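PDB 3HAZ: proline dehydrogenase from Bradyrhizobium japonicum USDA 110, which probably oxidises proline to glutamate in two steps, pairing an FAD-dependent proline dehydrogenase with an NAD-dependent dehydrogenase of the aldehyde dehydrogenase family in one chain. Local coordinates for residues A[42-47]-A[478-483]; A[398-403]-A[485-490]; A[862-865]-A[870-873]. All coordinates share one frame; numbering follows the deposited sequence.

Contact 1 (A[42-47]-A[478-483]); sequences TATRLI and VPVPAL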
loop_
_atom_site.group_PDB
_atom_site.type_symbol
_atom_site.label_atom_id
_atom_site.label_comp_id
_atom_site.label_asym_id
_atom_site.label_seq_id
_atom_site.Cartn_x
_atom_site.Cartn_y
_atom_site.Cartn_z
ATOM N N THR A 42 33.837 29.627 -17.996
ATOM C CA THR A 42 33.095 30.810 -18.422
ATOM C C THR A 42 31.754 30.936 -17.702
ATOM O O THR A 42 31.410 32.005 -17.188
ATOM C CB THR A 42 32.828 30.800 -19.948
ATOM O OG1 THR A 42 34.066 30.938 -20.653
ATOM C CG2 THR A 42 31.907 31.950 -20.345
ATOM N N ALA A 43 31.000 29.843 -17.670
ATOM C CA ALA A 43 29.674 29.843 -17.060
ATOM C C ALA A 43 29.712 30.064 -15.541
ATOM O O ALA A 43 28.880 30.794 -14.997
ATOM C CB ALA A 43 28.922 28.558 -17.407
ATOM N N THR A 44 30.667 29.432 -14.859
ATOM C CA THR A 44 30.839 29.662 -13.425
ATOM C C THR A 44 31.138 31.142 -13.156
ATOM O O THR A 44 30.592 31.741 -12.232
ATOM C CB THR A 44 31.967 28.790 -12.828
ATOM O OG1 THR A 44 31.664 27.403 -13.034
ATOM C CG2 THR A 44 32.120 29.054 -11.334
ATOM N N ARG A 45 32.001 31.732 -13.974
ATOM C CA ARG A 45 32.339 33.140 -13.813
ATOM C C ARG A 45 31.129 34.049 -14.042
ATOM O O ARG A 45 30.964 35.057 -13.356
ATOM C CB ARG A 45 33.496 33.528 -14.736
ATOM C CG ARG A 45 34.831 32.891 -14.334
ATOM C CD ARG A 45 35.941 33.230 -15.316
ATOM N NE ARG A 45 36.181 34.667 -15.428
ATOM C CZ ARG A 45 37.082 35.335 -14.711
ATOM N NH1 ARG A 45 37.827 34.694 -13.817
ATOM N NH2 ARG A 45 37.239 36.644 -14.882
ATOM N N LEU A 46 30.287 33.691 -15.007
ATOM C CA LEU A 46 29.086 34.476 -15.281
ATOM C C LEU A 46 28.129 34.406 -14.093
ATOM O O LEU A 46 27.600 35.421 -13.653
ATOM C CB LEU A 46 28.397 33.997 -16.561
ATOM C CG LEU A 46 29.188 34.112 -17.874
ATOM C CD1 LEU A 46 28.362 33.617 -19.052
ATOM C CD2 LEU A 46 29.663 35.535 -18.124
ATOM N N ILE A 47 27.928 33.204 -13.567
ATOM C CA ILE A 47 27.005 33.001 -12.451
ATOM C C ILE A 47 27.518 33.630 -11.146
ATOM O O ILE A 47 26.739 34.158 -10.355
ATOM C CB ILE A 47 26.709 31.509 -12.255
ATOM C CG1 ILE A 47 25.844 30.995 -13.408
ATOM C CG2 ILE A 47 26.029 31.261 -10.912
ATOM C CD1 ILE A 47 25.848 29.483 -13.528
ATOM N N VAL A 478 20.024 27.159 -4.660
ATOM C CA VAL A 478 20.469 26.422 -5.837
ATOM C C VAL A 478 21.965 26.603 -6.027
ATOM O O VAL A 478 22.423 27.713 -6.287
ATOM C CB VAL A 478 19.735 26.894 -7.110
ATOM C CG1 VAL A 478 20.239 26.131 -8.325
ATOM C CG2 VAL A 478 18.222 26.730 -6.946
ATOM N N PRO A 479 22.730 25.511 -5.890
ATOM C CA PRO A 479 24.191 25.561 -5.998
ATOM C C PRO A 479 24.614 25.886 -7.421
ATOM O O PRO A 479 23.926 25.505 -8.364
ATOM C CB PRO A 479 24.627 24.130 -5.645
ATOM C CG PRO A 479 23.430 23.487 -5.012
ATOM C CD PRO A 479 22.241 24.148 -5.627
ATOM N N VAL A 480 25.735 26.580 -7.571
ATOM C CA VAL A 480 26.250 26.905 -8.893
ATOM C C VAL A 480 26.342 25.676 -9.808
ATOM O O VAL A 480 25.919 25.729 -10.964
ATOM C CB VAL A 480 27.613 27.611 -8.806
ATOM C CG1 VAL A 480 28.215 27.786 -10.195
ATOM C CG2 VAL A 480 27.464 28.959 -8.101
ATOM N N PRO A 481 26.882 24.560 -9.296
ATOM C CA PRO A 481 27.003 23.391 -10.176
ATOM C C PRO A 481 25.659 22.921 -10.740
ATOM O O PRO A 481 25.630 22.352 -11.830
ATOM C CB PRO A 481 27.616 22.330 -9.257
ATOM C CG PRO A 481 28.361 23.129 -8.223
ATOM C CD PRO A 481 27.490 24.319 -7.975
ATOM N N ALA A 482 24.571 23.171 -10.018
ATOM C CA ALA A 482 23.237 22.793 -10.481
ATOM C C ALA A 482 22.799 23.585 -11.718
ATOM O O ALA A 482 22.114 23.060 -12.599
ATOM C CB ALA A 482 22.219 22.960 -9.359
ATOM N N LEU A 483 23.185 24.853 -11.772
ATOM C CA LEU A 483 22.855 25.698 -12.910
ATOM C C LEU A 483 23.671 25.280 -14.126
ATOM O O LEU A 483 23.392 25.705 -15.250
ATOM C CB LEU A 483 23.131 27.162 -12.571
ATOM C CG LEU A 483 22.453 27.684 -11.302
ATOM C CD1 LEU A 483 23.064 29.004 -10.881
ATOM C CD2 LEU A 483 20.948 27.830 -11.502
#
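A buried apolar contact packs helix 33-50, near the start of the chain, against the short helical turn 480-483, beside Phe469 of helix 469-473. Its two backbones run closest at Thr44 and Val480, whose CA atoms are 7.0 Å apart, and three side chains, those of Ile47, Val480 and Leu483, do most of the touching. Val480 and Leu483 stand three residues apart on one face of the turn, so both can reach Ile47. The two branches of Ile47 divide the work. CG2 lies anti to the backbone N and meets Val480 CG2 at 3.9 Å and Leu483 CD1 at 3.7 Å, filling the notch between them. The longer branch, beside the backbone N (chi1 -71°), continues extended, and its end atom Ile47 CD1 rests 3.7 Å from Leu483 CB and 3.9 Å from Leu483 CD1. Leu483 is thus touched at both its root and one tip, whereas Val480 slides past Ile47 in the opposite direction. A looser methyl contact, Thr44 CG2 to Val480 CG1 at 4.3 Å, closes the margin; the hydroxyl of Thr44 is bonded to His40 O within its own helix. An alanine in place of Ile47 would lose both branches and is likely to open a gap beside Leu483, leaving that side chain freer to turn. Phe469, an FAD-binding residue, also packs on Ile47 and Leu483, while the second subunit makes backbone hydrogen bonds with Val480 and lays its Lys147 against Val480 and Pro481. Between the two segments every close contact is carbon against carbon, so the grip depends on exclusion of water and on fit of shape rather than on directional bonds, and it joins helix 33-50 to a turn close to the flavin site and the subunit interface.

Contact 2 (A[398-403]-A[485-490]); sequences NALTVA and QRPADA. With FAD (flavin-adenine dinucleotide), chain C.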
loop_
_atom_site.group_PDB
_atom_site.type_symbol
_atom_site.label_atom_id
_atom_site.label_comp_id
_atom_site.label_asym_id
_atom_site.label_seq_id
_atom_site.Cartn_x
_atom_site.Cartn_y
_atom_site.Cartn_z
ATOM N N ASN A 398 20.488 33.074 -19.949
ATOM C CA ASN A 398 20.992 31.854 -19.328
ATOM C C ASN A 398 22.518 31.771 -19.472
ATOM O O ASN A 398 23.028 31.735 -20.590
ATOM C CB ASN A 398 20.304 30.648 -19.977
ATOM C CG ASN A 398 20.783 29.316 -19.421
ATOM O OD1 ASN A 398 21.971 29.118 -19.179
ATOM N ND2 ASN A 398 19.851 28.390 -19.234
ATOM N N ALA A 399 23.236 31.751 -18.344
ATOM C CA ALA A 399 24.713 31.763 -18.343
ATOM C C ALA A 399 25.348 30.552 -19.031
ATOM O O ALA A 399 26.375 30.671 -19.706
ATOM C CB ALA A 399 25.251 31.894 -16.920
ATOM N N LEU A 400 24.739 29.389 -18.850
ATOM C CA LEU A 400 25.218 28.171 -19.493
ATOM C C LEU A 400 24.996 28.240 -21.007
ATOM O O LEU A 400 25.863 27.853 -21.794
ATOM C CB LEU A 400 24.511 26.944 -18.917
ATOM C CG LEU A 400 24.936 25.602 -19.526
ATOM C CD1 LEU A 400 26.437 25.370 -19.351
ATOM C CD2 LEU A 400 24.134 24.455 -18.926
ATOM N N THR A 401 23.830 28.733 -21.413
ATOM C CA THR A 401 23.537 28.883 -22.833
ATOM C C THR A 401 24.546 29.835 -23.468
ATOM O O THR A 401 25.109 29.541 -24.526
ATOM C CB THR A 401 22.112 29.409 -23.066
ATOM O OG1 THR A 401 21.179 28.582 -22.363
ATOM C CG2 THR A 401 21.768 29.403 -24.548
ATOM N N VAL A 402 24.775 30.970 -22.812
ATOM C CA VAL A 402 25.731 31.947 -23.310
ATOM C C VAL A 402 27.123 31.331 -23.440
ATOM O O VAL A 402 27.743 31.418 -24.500
ATOM C CB VAL A 402 25.824 33.203 -22.413
ATOM C CG1 VAL A 402 27.001 34.069 -22.848
ATOM C CG2 VAL A 402 24.525 34.012 -22.460
ATOM N N ALA A 403 27.608 30.712 -22.364
ATOM C CA ALA A 403 28.952 30.118 -22.356
ATOM C C ALA A 403 29.108 29.058 -23.439
ATOM O O ALA A 403 30.181 28.905 -24.024
ATOM C CB ALA A 403 29.266 29.512 -20.986
ATOM N N GLN A 485 24.385 21.998 -15.047
ATOM C CA GLN A 485 24.064 20.680 -15.574
ATOM C C GLN A 485 23.839 20.789 -17.074
ATOM O O GLN A 485 23.076 21.643 -17.531
ATOM C CB GLN A 485 22.798 20.138 -14.910
ATOM C CG GLN A 485 22.380 18.758 -15.399
ATOM C CD GLN A 485 20.895 18.496 -15.213
ATOM O OE1 GLN A 485 20.486 17.389 -14.855
ATOM N NE2 GLN A 485 20.076 19.520 -15.454
ATOM N N ARG A 486 24.502 19.936 -17.844
ATOM C CA ARG A 486 24.268 19.923 -19.282
ATOM C C ARG A 486 22.898 19.329 -19.618
ATOM O O ARG A 486 22.460 18.363 -18.988
ATOM C CB ARG A 486 25.391 19.196 -20.020
ATOM C CG ARG A 486 26.496 20.126 -20.531
ATOM C CD ARG A 486 26.908 21.159 -19.487
ATOM N NE ARG A 486 28.292 21.598 -19.662
ATOM C CZ ARG A 486 29.027 22.163 -18.706
ATOM N NH1 ARG A 486 28.509 22.362 -17.502
ATOM N NH2 ARG A 486 30.280 22.527 -18.949
ATOM N N PRO A 487 22.207 19.931 -20.599
ATOM C CA PRO A 487 20.863 19.500 -20.999
ATOM C C PRO A 487 20.814 18.023 -21.384
ATOM O O PRO A 487 19.883 17.318 -20.992
ATOM C CB PRO A 487 20.562 20.393 -22.208
ATOM C CG PRO A 487 21.354 21.649 -21.933
ATOM C CD PRO A 487 22.625 21.166 -21.292
ATOM N N ALA A 488 21.805 17.563 -22.138
ATOM C CA ALA A 488 21.881 16.160 -22.527
ATOM C C ALA A 488 21.892 15.232 -21.311
ATOM O O ALA A 488 21.360 14.125 -21.366
ATOM C CB ALA A 488 23.107 15.910 -23.403
ATOM N N ASP A 489 22.487 15.687 -20.213
ATOM C CA ASP A 489 22.571 14.860 -19.011
ATOM C C ASP A 489 21.267 14.839 -18.229
ATOM O O ASP A 489 21.064 13.984 -17.367
ATOM C CB ASP A 489 23.722 15.323 -18.121
ATOM C CG ASP A 489 25.077 15.040 -18.738
ATOM O OD1 ASP A 489 25.177 14.068 -19.520
ATOM O OD2 ASP A 489 26.034 15.789 -18.449
ATOM N N ALA A 490 20.384 15.785 -18.533
ATOM C CA ALA A 490 19.074 15.830 -17.900
ATOM C C ALA A 490 18.116 14.905 -18.635
ATOM O O ALA A 490 17.237 14.295 -18.026
ATOM C CB ALA A 490 18.537 17.259 -17.891
HETATM P PA FAD C . 15.905 29.959 -19.623
HETATM O O1A FAD C . 15.507 29.972 -18.038
HETATM O O2A FAD C . 17.153 29.243 -19.884
HETATM O O5B FAD C . 14.715 29.222 -20.450
HETATM C C5B FAD C . 13.405 29.670 -20.252
HETATM C C4B FAD C . 12.486 29.070 -21.324
HETATM O O4B FAD C . 12.665 27.609 -21.743
HETATM C C3B FAD C . 11.216 29.527 -21.719
HETATM O O3B FAD C . 11.027 30.916 -21.925
HETATM C C2B FAD C . 10.762 28.513 -22.738
HETATM O O2B FAD C . 10.858 28.883 -24.101
HETATM C C1B FAD C . 11.451 27.249 -22.367
HETATM N N9A FAD C . 10.764 26.334 -21.473
HETATM C C8A FAD C . 10.395 26.536 -20.147
HETATM N N7A FAD C . 9.818 25.379 -19.696
HETATM C C5A FAD C . 9.837 24.449 -20.761
HETATM C C6A FAD C . 9.352 23.030 -20.878
HETATM N N6A FAD C . 8.717 22.367 -19.745
HETATM N N1A FAD C . 9.501 22.368 -22.004
HETATM C C2A FAD C . 10.122 22.979 -23.112
HETATM N N3A FAD C . 10.585 24.343 -23.001
HETATM C C4A FAD C . 10.429 25.032 -21.824
HETATM N N1 FAD C . 10.344 34.788 -27.539
HETATM C C2 FAD C . 9.410 34.602 -28.529
HETATM O O2 FAD C . 8.546 33.532 -28.457
HETATM N N3 FAD C . 9.311 35.549 -29.604
HETATM C C4 FAD C . 10.144 36.632 -29.648
HETATM O O4 FAD C . 10.092 37.518 -30.731
HETATM C C4X FAD C . 11.126 36.825 -28.616
HETATM N N5 FAD C . 12.050 38.000 -28.654
HETATM C C5X FAD C . 13.007 38.177 -27.624
HETATM C C6 FAD C . 13.909 39.338 -27.660
HETATM C C7 FAD C . 14.866 39.509 -26.634
HETATM C C7M FAD C . 15.778 40.725 -26.670
HETATM C C8 FAD C . 14.967 38.524 -25.531
HETATM C C8M FAD C . 15.994 38.688 -24.399
HETATM C C9 FAD C . 14.102 37.416 -25.501
HETATM C C9A FAD C . 13.095 37.235 -26.562
HETATM N N10 FAD C . 12.190 36.083 -26.536
HETATM C C10 FAD C . 11.217 35.911 -27.590
HETATM C "C1'" FAD C . 12.347 34.968 -25.548
HETATM C "C2'" FAD C . 11.517 35.085 -24.245
HETATM O "O2'" FAD C . 11.037 36.417 -24.088
HETATM C "C3'" FAD C . 12.375 34.612 -23.060
HETATM O "O3'" FAD C . 13.302 35.629 -22.695
HETATM C "C4'" FAD C . 13.165 33.290 -23.366
HETATM O "O4'" FAD C . 12.461 32.250 -23.952
HETATM C "C5'" FAD C . 13.991 32.810 -22.142
HETATM O "O5'" FAD C . 15.097 32.000 -22.507
HETATM P P FAD C . 16.439 32.049 -21.532
HETATM O O1P FAD C . 17.654 31.134 -22.215
HETATM O O2P FAD C . 16.846 33.444 -21.324
HETATM O O3P FAD C . 15.963 31.522 -20.061
#
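Asn398 OD1 is gripped by two backbone donors at the start of helix 399-409, the helix whose Leu400 packs against Gln485, Arg486 and Pro487. Thr401 N donates to Asn398 OD1 over 2.9 Å at 165°, from well above the carbonyl plane; Leu400 N adds a weak, strongly bent bond. This makes Asn398 the N-cap of the helix. With its CG anti to the backbone N (chi1 179°), the other arm of the amide is turned to the cofactor: Asn398 ND2 gives a nearly straight bond, 172° and 2.9 Å, to FAD O2A on the pyrophosphate. One amide therefore caps the helix and binds FAD, and the two bonds together fix its rotation.

Two residues on, Leu400 carries the whole contact between the segments. Its methyl CD2 lies 3.3 Å from the backbone carbonyl Gln485 O, a close van der Waals approach, and 4.3 Å from Pro487 CD, on the proline ring. The other methyl, Leu400 CD1, lies over one face of the Arg486 guanidinium, offset toward its rim, with NH1 of Arg486 at 4.1 Å. The arginine chain bends at chi2 and crosses the leucine obliquely to bring that face over the methyl. Its nitrogens are engaged elsewhere: NE in a salt bridge with Glu36 OE1, NH1 in a hydrogen bond with Leu484 O.

Between the segments the contact is van der Waals packing of a leucine on a carbonyl, a proline ring and a guanidinium face, which leaves the guanidinium N-H groups to other partners. On the cofactor side it is polar, and the N-terminal end of helix 399-409, pointed at the pyrophosphate through its cap, is likely to favour the negative charge there.

Contact 3 (A[862-865]-A[870-873]); sequences GPAP and VAPH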
loop_
_atom_site.group_PDB
_atom_site.type_symbol
_atom_site.label_atom_id
_atom_site.label_comp_id
_atom_site.label_asym_id
_atom_site.label_seq_id
_atom_site.Cartn_x
_atom_site.Cartn_y
_atom_site.Cartn_z
ATOM N N GLY A 862 -23.188 46.417 -38.257
ATOM C CA GLY A 862 -22.329 45.923 -39.317
ATOM C C GLY A 862 -23.037 45.810 -40.654
ATOM O O GLY A 862 -24.262 45.854 -40.716
ATOM N N PRO A 863 -22.259 45.673 -41.736
ATOM C CA PRO A 863 -22.768 45.483 -43.098
ATOM C C PRO A 863 -23.020 44.007 -43.372
ATOM O O PRO A 863 -22.130 43.182 -43.173
ATOM C CB PRO A 863 -21.611 45.979 -43.980
ATOM C CG PRO A 863 -20.531 46.487 -43.017
ATOM C CD PRO A 863 -20.796 45.815 -41.718
ATOM N N ALA A 864 -24.220 43.679 -43.826
ATOM C CA ALA A 864 -24.579 42.292 -44.076
ATOM C C ALA A 864 -24.795 42.062 -45.563
ATOM O O ALA A 864 -25.309 42.936 -46.258
ATOM C CB ALA A 864 -25.831 41.923 -43.295
ATOM N N PRO A 865 -24.401 40.880 -46.053
ATOM C CA PRO A 865 -24.617 40.503 -47.451
ATOM C C PRO A 865 -26.092 40.232 -47.679
ATOM O O PRO A 865 -26.799 39.896 -46.723
ATOM C CB PRO A 865 -23.844 39.182 -47.590
ATOM C CG PRO A 865 -23.092 38.994 -46.294
ATOM C CD PRO A 865 -23.827 39.778 -45.266
ATOM N N VAL A 870 -27.632 38.396 -40.726
ATOM C CA VAL A 870 -27.726 39.507 -39.788
ATOM C C VAL A 870 -26.339 39.795 -39.210
ATOM O O VAL A 870 -25.709 38.914 -38.636
ATOM C CB VAL A 870 -28.710 39.207 -38.647
ATOM C CG1 VAL A 870 -28.758 40.374 -37.677
ATOM C CG2 VAL A 870 -30.096 38.924 -39.209
ATOM N N ALA A 871 -25.860 41.023 -39.378
ATOM C CA ALA A 871 -24.530 41.402 -38.915
ATOM C C ALA A 871 -24.509 41.682 -37.413
ATOM O O ALA A 871 -25.548 41.931 -36.807
ATOM C CB ALA A 871 -24.020 42.624 -39.698
ATOM N N PRO A 872 -23.315 41.640 -36.806
ATOM C CA PRO A 872 -23.182 42.028 -35.400
ATOM C C PRO A 872 -23.728 43.434 -35.146
ATOM O O PRO A 872 -23.526 44.359 -35.936
ATOM C CB PRO A 872 -21.666 41.985 -35.169
ATOM C CG PRO A 872 -21.182 40.960 -36.148
ATOM C CD PRO A 872 -22.038 41.165 -37.370
ATOM N N HIS A 873 -24.453 43.578 -34.047
ATOM C CA HIS A 873 -24.969 44.868 -33.639
ATOM C C HIS A 873 -24.613 45.078 -32.180
ATOM O O HIS A 873 -24.622 44.135 -31.392
ATOM C CB HIS A 873 -26.491 44.927 -33.815
ATOM C CG HIS A 873 -26.934 45.215 -35.217
ATOM N ND1 HIS A 873 -26.874 44.279 -36.227
ATOM C CD2 HIS A 873 -27.466 46.331 -35.772
ATOM C CE1 HIS A 873 -27.337 44.807 -37.345
ATOM N NE2 HIS A 873 -27.701 46.052 -37.097
#
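A long hairpin connection joins the antiparallel strands 857-861 and 873-876 in the aldehyde dehydrogenase part of the chain, and this contact closes its base, next to the strand ends. The link across it is one backbone bond: Gly862 N donates to Pro872 O over 3.1 Å, nearly straight at hydrogen (168°) and with the donor close to the C=O axis (172°). Next to it the backbones come within 5.0 Å of each other, measured from Gly862 CA to Ala871 CA. Glycine suits so close an approach, since a CB modelled on Gly862 would stand only 3.1 Å from Ala871 CB. Ala871 CB itself lies 3.4 Å from Gly862 O. One methyl pair follows: Ala864 CB meets Ala871 CB at 4.1 Å, each CB pointing toward the opposite segment.

Polar order continues within the returning segment. His873 ND1 donates to Ala871 O over 2.8 Å at 149°; that oxygen lies at the ring edge, close to the imidazole plane, while the donor sits well above the carbonyl plane. The bond ties the first residue of strand 873-876 back to the loop and holds the imidazole against rotation about its bond to CB. The backbone of His873 also bonds to Pro890 and Leu892, which fastens this strand to strand 891-897.

Outside the segments, Ile823 touches Pro865, Ala871 and Pro872, and Val870 leans on helix 839-855 at Ile849. The contact is plain structural packing, far from the flavin: about 45 Å separates its nearest atoms from those of the 398-403 and 485-490 pair. A cross-loop backbone bond directly beside two antiparallel strands belongs to the closing end of a beta hairpin, here one whose first strand, 857-861, is outermost in a mixed sheet within this chain.

Contacts 1 and 2 belong together. Their centres are 10 Å apart, the short helices 480-483 and 487-491 follow one another in the chain, and helix 33-50 packs on helix 399-409 through Ala43 against Ala403 and Ile47 against Ala399. Contact 1 is buried and, between its segments, wholly apolar. Contact 2 is only partly buried, and joins a leucine to an arginine and a carbonyl while its capping asparagine reaches FAD. Contact 3 stands apart, its centre about 60 Å from the centre of contact 1 and 55 Å from that of contact 2, on the other side of the chain's centre. Partly exposed, it joins two ends of one local loop mainly by a backbone bond, with small methyl contacts beside it.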